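N-acetyl-L-2,4-diaminobutyric acid deacetylase (PDB 6TWL) probably removes the acetyl group from N-acetyl-L-2,4-diaminobutyric acid in ectoine breakdown, as a zinc-dependent hydrolase of the succinylglutamate desuccinylase/aspartoacylase family. Local coordinates at residues E187-G192 against A197-G202; M193-V198 against K203-T208. All blocks are in the same frame, centred on the assembly; numbering follows the deposited sequence.

In the fold
Both contacts use helix 194-201, whose residues face a strand and the preceding loop of the catalytic domain. Contact 2 is core: the helix lies on strand 204-209 of the large mixed sheet, where aliphatic groups and one buried aspartate meet, with a single backbone bond near the turn. Contact 1 is closer to the surface and polar, setting a helix glutamate against the loop that leads into the same helix. The segments overlap at Ala197 and Val198, of which Val198 takes part, in contact 2. Thr196 OG1 hydrogen-bonds to Ser190 O, and Glu199 OE2 packs on Leu205 CD2. Each contact brings an aspartate toward His144 of the zinc site, metal-free in this apo form: Asp195 hydrogen-bonds to it, whereas Asp189 stands farther off.

Contact 1 (E187-G192 against A197-G202); sequences EIDSAG and AVEEMG
The loop leading into helix 194-201 folds back beside that helix, and Glu199 reaches across to Ile188 and Asp189. Its OE1 accepts a weak hydrogen bond from Asp189 N, 3.3 Å long but nearly straight at 165°. The same oxygen rests 3.3 Å from Ile188 CG2, the branch that points at the helix while CG1 leads away from it. Glutamate suits this buried position because its chain, bent at chi2 (147°), is long enough to bring a carboxylate to the loop backbone. This loop joins strand 181-184 to the helix in the catalytic domain, and Asp189 lies in it about 7 Å, side chain to side chain, from His144 of the zinc site. The carboxylate planes of Asp189 and Glu199 are 28° apart, and two acceptors, Asp189 OD2 and Glu199 OE2, are pressed to 2.9 Å, a pairing of like charges that is probably costly as it stands. An alanine in place of Glu199 would probably leave Asp189 N without this mate and open a gap beside Ile188 CG2. His159 touches both acidic side chains and also hydrogen-bonds to Glu187 O. The helix ends in a Schellman motif, where Gly202 N bonds back to Glu199 O; its positive phi would press a side chain against the preceding carbonyl, which calls for glycine.

Contact 2 (M193-V198 against K203-T208); sequences MYDTAV and KVLVTT
Val198 CG1 fits between two residues of the segment 203-208, lying 3.6 Å from Lys203 CB and 3.7 Å from Leu205 CB. That methyl stands anti to the backbone N of Val198 (chi1 -170°), which turns it to the strand, while CG2 of the same valine covers one face of the Tyr194 ring near its rim. A branched residue suits the place because its two methyls serve two neighbours. One helical turn earlier, Asp195 crosses Leu205 at about a right angle, and the long, branched leucine brings its CD2 to 3.8 Å from Asp195 O. Two residues on along the strand, Thr207 presents its methyl CG2 to the aspartate, 3.6 Å from Asp195 OD2. This oxygen accepts a hydrogen bond from NE2 of His144, a second-shell interaction consistent with orienting the imidazole for zinc. Lys203 N donates to Val198 O at 3.2 Å, the six-to-one bond of the Schellman motif, and the lysine's NZ reaches past the contact to Ala137 O and Pro135 O. The axes of 194-198 and 204-208 approach to 9.2 Å, roughly antiparallel with 150° between their directions. Within the mixed sheet, strand 204-209 lies between strands 139-142 and 155-158, and Val204 turns to the other side, against helix 167-177.

Contact 1 (E187-G192 against A197-G202)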
loop_
_atom_site.group_PDB
_atom_site.type_symbol
_atom_site.label_atom_id
_atom_site.label_comp_id
_atom_site.label_asym_id
_atom_site.label_seq_id
_atom_site.Cartn_x
_atom_site.Cartn_y
_atom_site.Cartn_z
ATOM N N GLU A 187 -13.701 -7.036 -0.062
ATOM C CA GLU A 187 -12.768 -8.150 -0.050
ATOM C C GLU A 187 -11.908 -8.053 1.209
ATOM O O GLU A 187 -11.244 -7.034 1.431
ATOM C CB GLU A 187 -11.899 -8.062 -1.307
ATOM C CG GLU A 187 -11.401 -9.364 -1.881
ATOM C CD GLU A 187 -10.004 -9.687 -1.408
ATOM O OE1 GLU A 187 -9.596 -9.144 -0.364
ATOM O OE2 GLU A 187 -9.309 -10.472 -2.082
ATOM N N ILE A 188 -11.965 -9.070 2.072
ATOM C CA ILE A 188 -10.898 -9.225 3.053
ATOM C C ILE A 188 -9.769 -10.015 2.410
ATOM O O ILE A 188 -9.990 -11.086 1.827
ATOM C CB ILE A 188 -11.390 -9.879 4.354
ATOM C CG1 ILE A 188 -12.688 -9.248 4.860
ATOM C CG2 ILE A 188 -10.359 -9.686 5.451
ATOM C CD1 ILE A 188 -13.960 -9.949 4.445
ATOM N N ASP A 189 -8.554 -9.482 2.504
ATOM C CA ASP A 189 -7.438 -9.965 1.710
ATOM C C ASP A 189 -7.068 -11.392 2.103
ATOM O O ASP A 189 -7.458 -11.898 3.159
ATOM C CB ASP A 189 -6.252 -9.018 1.862
ATOM C CG ASP A 189 -6.465 -7.710 1.127
ATOM O OD1 ASP A 189 -6.576 -7.741 -0.117
ATOM O OD2 ASP A 189 -6.557 -6.657 1.791
ATOM N N SER A 190 -6.319 -12.049 1.219
ATOM C CA SER A 190 -6.023 -13.461 1.385
ATOM C C SER A 190 -5.219 -13.701 2.664
ATOM O O SER A 190 -4.673 -12.781 3.281
ATOM C CB SER A 190 -5.269 -13.993 0.168
ATOM O OG SER A 190 -5.574 -15.359 -0.059
ATOM N N ALA A 191 -5.150 -14.972 3.052
ATOM C CA ALA A 191 -4.564 -15.349 4.329
ATOM C C ALA A 191 -3.055 -15.145 4.328
ATOM O O ALA A 191 -2.384 -15.274 3.301
ATOM C CB ALA A 191 -4.893 -16.806 4.652
ATOM N N GLY A 192 -2.523 -14.818 5.506
ATOM C CA GLY A 192 -1.102 -14.631 5.694
ATOM C C GLY A 192 -0.591 -13.239 5.396
ATOM O O GLY A 192 0.562 -12.937 5.732
ATOM N N ALA A 197 -4.021 -9.045 8.442
ATOM C CA ALA A 197 -3.835 -9.011 9.888
ATOM C C ALA A 197 -4.461 -7.764 10.499
ATOM O O ALA A 197 -5.107 -7.835 11.553
ATOM C CB ALA A 197 -2.347 -9.085 10.231
ATOM N N VAL A 198 -4.284 -6.612 9.849
ATOM C CA VAL A 198 -4.873 -5.372 10.346
ATOM C C VAL A 198 -6.393 -5.436 10.266
ATOM O O VAL A 198 -7.095 -5.143 11.242
ATOM C CB VAL A 198 -4.318 -4.166 9.568
ATOM C CG1 VAL A 198 -4.724 -2.870 10.242
ATOM C CG2 VAL A 198 -2.803 -4.258 9.453
ATOM N N GLU A 199 -6.922 -5.815 9.097
ATOM C CA GLU A 199 -8.368 -5.933 8.924
ATOM C C GLU A 199 -8.987 -6.835 9.986
ATOM O O GLU A 199 -9.982 -6.475 10.625
ATOM C CB GLU A 199 -8.685 -6.461 7.521
ATOM C CG GLU A 199 -8.415 -5.472 6.392
ATOM C CD GLU A 199 -7.958 -6.149 5.112
ATOM O OE1 GLU A 199 -8.017 -7.395 5.037
ATOM O OE2 GLU A 199 -7.538 -5.432 4.179
ATOM N N GLU A 200 -8.396 -8.013 10.198
ATOM C CA GLU A 200 -8.970 -8.998 11.106
ATOM C C GLU A 200 -8.737 -8.665 12.574
ATOM O O GLU A 200 -9.436 -9.210 13.434
ATOM C CB GLU A 200 -8.403 -10.383 10.796
ATOM C CG GLU A 200 -8.956 -10.993 9.523
ATOM C CD GLU A 200 -8.419 -12.383 9.267
ATOM O OE1 GLU A 200 -7.555 -12.839 10.046
ATOM O OE2 GLU A 200 -8.858 -13.018 8.286
ATOM N N MET A 201 -7.771 -7.800 12.881
ATOM C CA MET A 201 -7.643 -7.262 14.228
ATOM C C MET A 201 -8.654 -6.156 14.501
ATOM O O MET A 201 -8.786 -5.722 15.651
ATOM C CB MET A 201 -6.220 -6.737 14.455
ATOM C CG MET A 201 -5.826 -6.563 15.918
ATOM S SD MET A 201 -4.087 -6.139 16.128
ATOM C CE MET A 201 -3.312 -7.701 15.731
ATOM N N GLY A 202 -9.376 -5.707 13.478
ATOM C CA GLY A 202 -10.343 -4.644 13.650
ATOM C C GLY A 202 -9.752 -3.258 13.686
ATOM O O GLY A 202 -10.392 -2.337 14.201
#

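Contact 2 (M193-V198 against K203-T208)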
loop_
_atom_site.group_PDB
_atom_site.type_symbol
_atom_site.label_atom_id
_atom_site.label_comp_id
_atom_site.label_asym_id
_atom_site.label_seq_id
_atom_site.Cartn_x
_atom_site.Cartn_y
_atom_site.Cartn_z
ATOM N N MET A 193 -1.407 -12.376 4.808
ATOM C CA MET A 193 -0.944 -11.055 4.420
ATOM C C MET A 193 -0.980 -10.102 5.609
ATOM O O MET A 193 -1.689 -10.320 6.595
ATOM C CB MET A 193 -1.789 -10.505 3.270
ATOM C CG MET A 193 -1.486 -11.157 1.928
ATOM S SD MET A 193 -2.537 -10.569 0.588
ATOM C CE MET A 193 -2.511 -8.803 0.883
ATOM N N TYR A 194 -0.184 -9.038 5.505
ATOM C CA TYR A 194 -0.154 -8.025 6.553
ATOM C C TYR A 194 -1.465 -7.252 6.600
ATOM O O TYR A 194 -2.034 -7.038 7.677
ATOM C CB TYR A 194 1.028 -7.081 6.330
ATOM C CG TYR A 194 1.006 -5.856 7.213
ATOM C CD1 TYR A 194 1.290 -5.949 8.568
ATOM C CD2 TYR A 194 0.694 -4.609 6.691
ATOM C CE1 TYR A 194 1.270 -4.830 9.379
ATOM C CE2 TYR A 194 0.670 -3.486 7.493
ATOM C CZ TYR A 194 0.960 -3.601 8.835
ATOM O OH TYR A 194 0.937 -2.481 9.633
ATOM N N ASP A 195 -1.960 -6.827 5.433
ATOM C CA ASP A 195 -3.228 -6.107 5.372
ATOM C C ASP A 195 -4.372 -6.922 5.956
ATOM O O ASP A 195 -5.290 -6.355 6.560
ATOM C CB ASP A 195 -3.537 -5.716 3.929
ATOM C CG ASP A 195 -2.711 -4.544 3.469
ATOM O OD1 ASP A 195 -2.138 -3.871 4.348
ATOM O OD2 ASP A 195 -2.627 -4.300 2.247
ATOM N N THR A 196 -4.339 -8.245 5.790
ATOM C CA THR A 196 -5.364 -9.084 6.399
ATOM C C THR A 196 -5.251 -9.075 7.919
ATOM O O THR A 196 -6.268 -9.097 8.622
ATOM C CB THR A 196 -5.262 -10.512 5.866
ATOM O OG1 THR A 196 -5.208 -10.487 4.435
ATOM C CG2 THR A 196 -6.463 -11.333 6.307
ATOM N N ALA A 197 -4.021 -9.045 8.442
ATOM C CA ALA A 197 -3.835 -9.011 9.888
ATOM C C ALA A 197 -4.461 -7.764 10.499
ATOM O O ALA A 197 -5.107 -7.835 11.553
ATOM C CB ALA A 197 -2.347 -9.085 10.231
ATOM N N VAL A 198 -4.284 -6.612 9.849
ATOM C CA VAL A 198 -4.873 -5.372 10.346
ATOM C C VAL A 198 -6.393 -5.436 10.266
ATOM O O VAL A 198 -7.095 -5.143 11.242
ATOM C CB VAL A 198 -4.318 -4.166 9.568
ATOM C CG1 VAL A 198 -4.724 -2.870 10.242
ATOM C CG2 VAL A 198 -2.803 -4.258 9.453
ATOM N N LYS A 203 -8.553 -3.075 13.150
ATOM C CA LYS A 203 -7.895 -1.782 13.210
ATOM C C LYS A 203 -8.291 -0.915 12.024
ATOM O O LYS A 203 -8.745 -1.398 10.984
ATOM C CB LYS A 203 -6.378 -1.951 13.248
ATOM C CG LYS A 203 -5.897 -2.801 14.401
ATOM C CD LYS A 203 -5.793 -1.966 15.660
ATOM C CE LYS A 203 -5.158 -2.745 16.795
ATOM N NZ LYS A 203 -4.906 -1.879 17.980
ATOM N N VAL A 204 -8.115 0.389 12.199
ATOM C CA VAL A 204 -8.320 1.342 11.117
ATOM C C VAL A 204 -7.155 1.202 10.148
ATOM O O VAL A 204 -5.994 1.394 10.524
ATOM C CB VAL A 204 -8.427 2.776 11.653
ATOM C CG1 VAL A 204 -8.554 3.766 10.504
ATOM C CG2 VAL A 204 -9.598 2.894 12.609
ATOM N N LEU A 205 -7.463 0.855 8.902
ATOM C CA LEU A 205 -6.464 0.628 7.871
ATOM C C LEU A 205 -6.857 1.406 6.624
ATOM O O LEU A 205 -8.000 1.310 6.168
ATOM C CB LEU A 205 -6.343 -0.866 7.543
ATOM C CG LEU A 205 -5.542 -1.243 6.295
ATOM C CD1 LEU A 205 -4.061 -1.050 6.551
ATOM C CD2 LEU A 205 -5.841 -2.673 5.864
ATOM N N VAL A 206 -5.925 2.192 6.090
ATOM C CA VAL A 206 -6.044 2.732 4.742
ATOM C C VAL A 206 -4.855 2.236 3.934
ATOM O O VAL A 206 -3.707 2.321 4.384
ATOM C CB VAL A 206 -6.144 4.273 4.715
ATOM C CG1 VAL A 206 -4.993 4.935 5.465
ATOM C CG2 VAL A 206 -6.211 4.772 3.265
ATOM N N THR A 207 -5.144 1.675 2.765
ATOM C CA THR A 207 -4.143 1.218 1.819
ATOM C C THR A 207 -4.213 2.095 0.579
ATOM O O THR A 207 -5.168 2.852 0.387
ATOM C CB THR A 207 -4.368 -0.248 1.444
ATOM O OG1 THR A 207 -5.657 -0.380 0.828
ATOM C CG2 THR A 207 -4.322 -1.118 2.685
ATOM N N THR A 208 -3.186 2.003 -0.261
ATOM C CA THR A 208 -3.084 2.865 -1.428
ATOM C C THR A 208 -2.655 2.054 -2.640
ATOM O O THR A 208 -2.189 0.918 -2.529
ATOM C CB THR A 208 -2.075 4.007 -1.220
ATOM O OG1 THR A 208 -0.745 3.477 -1.261
ATOM C CG2 THR A 208 -2.294 4.716 0.109
#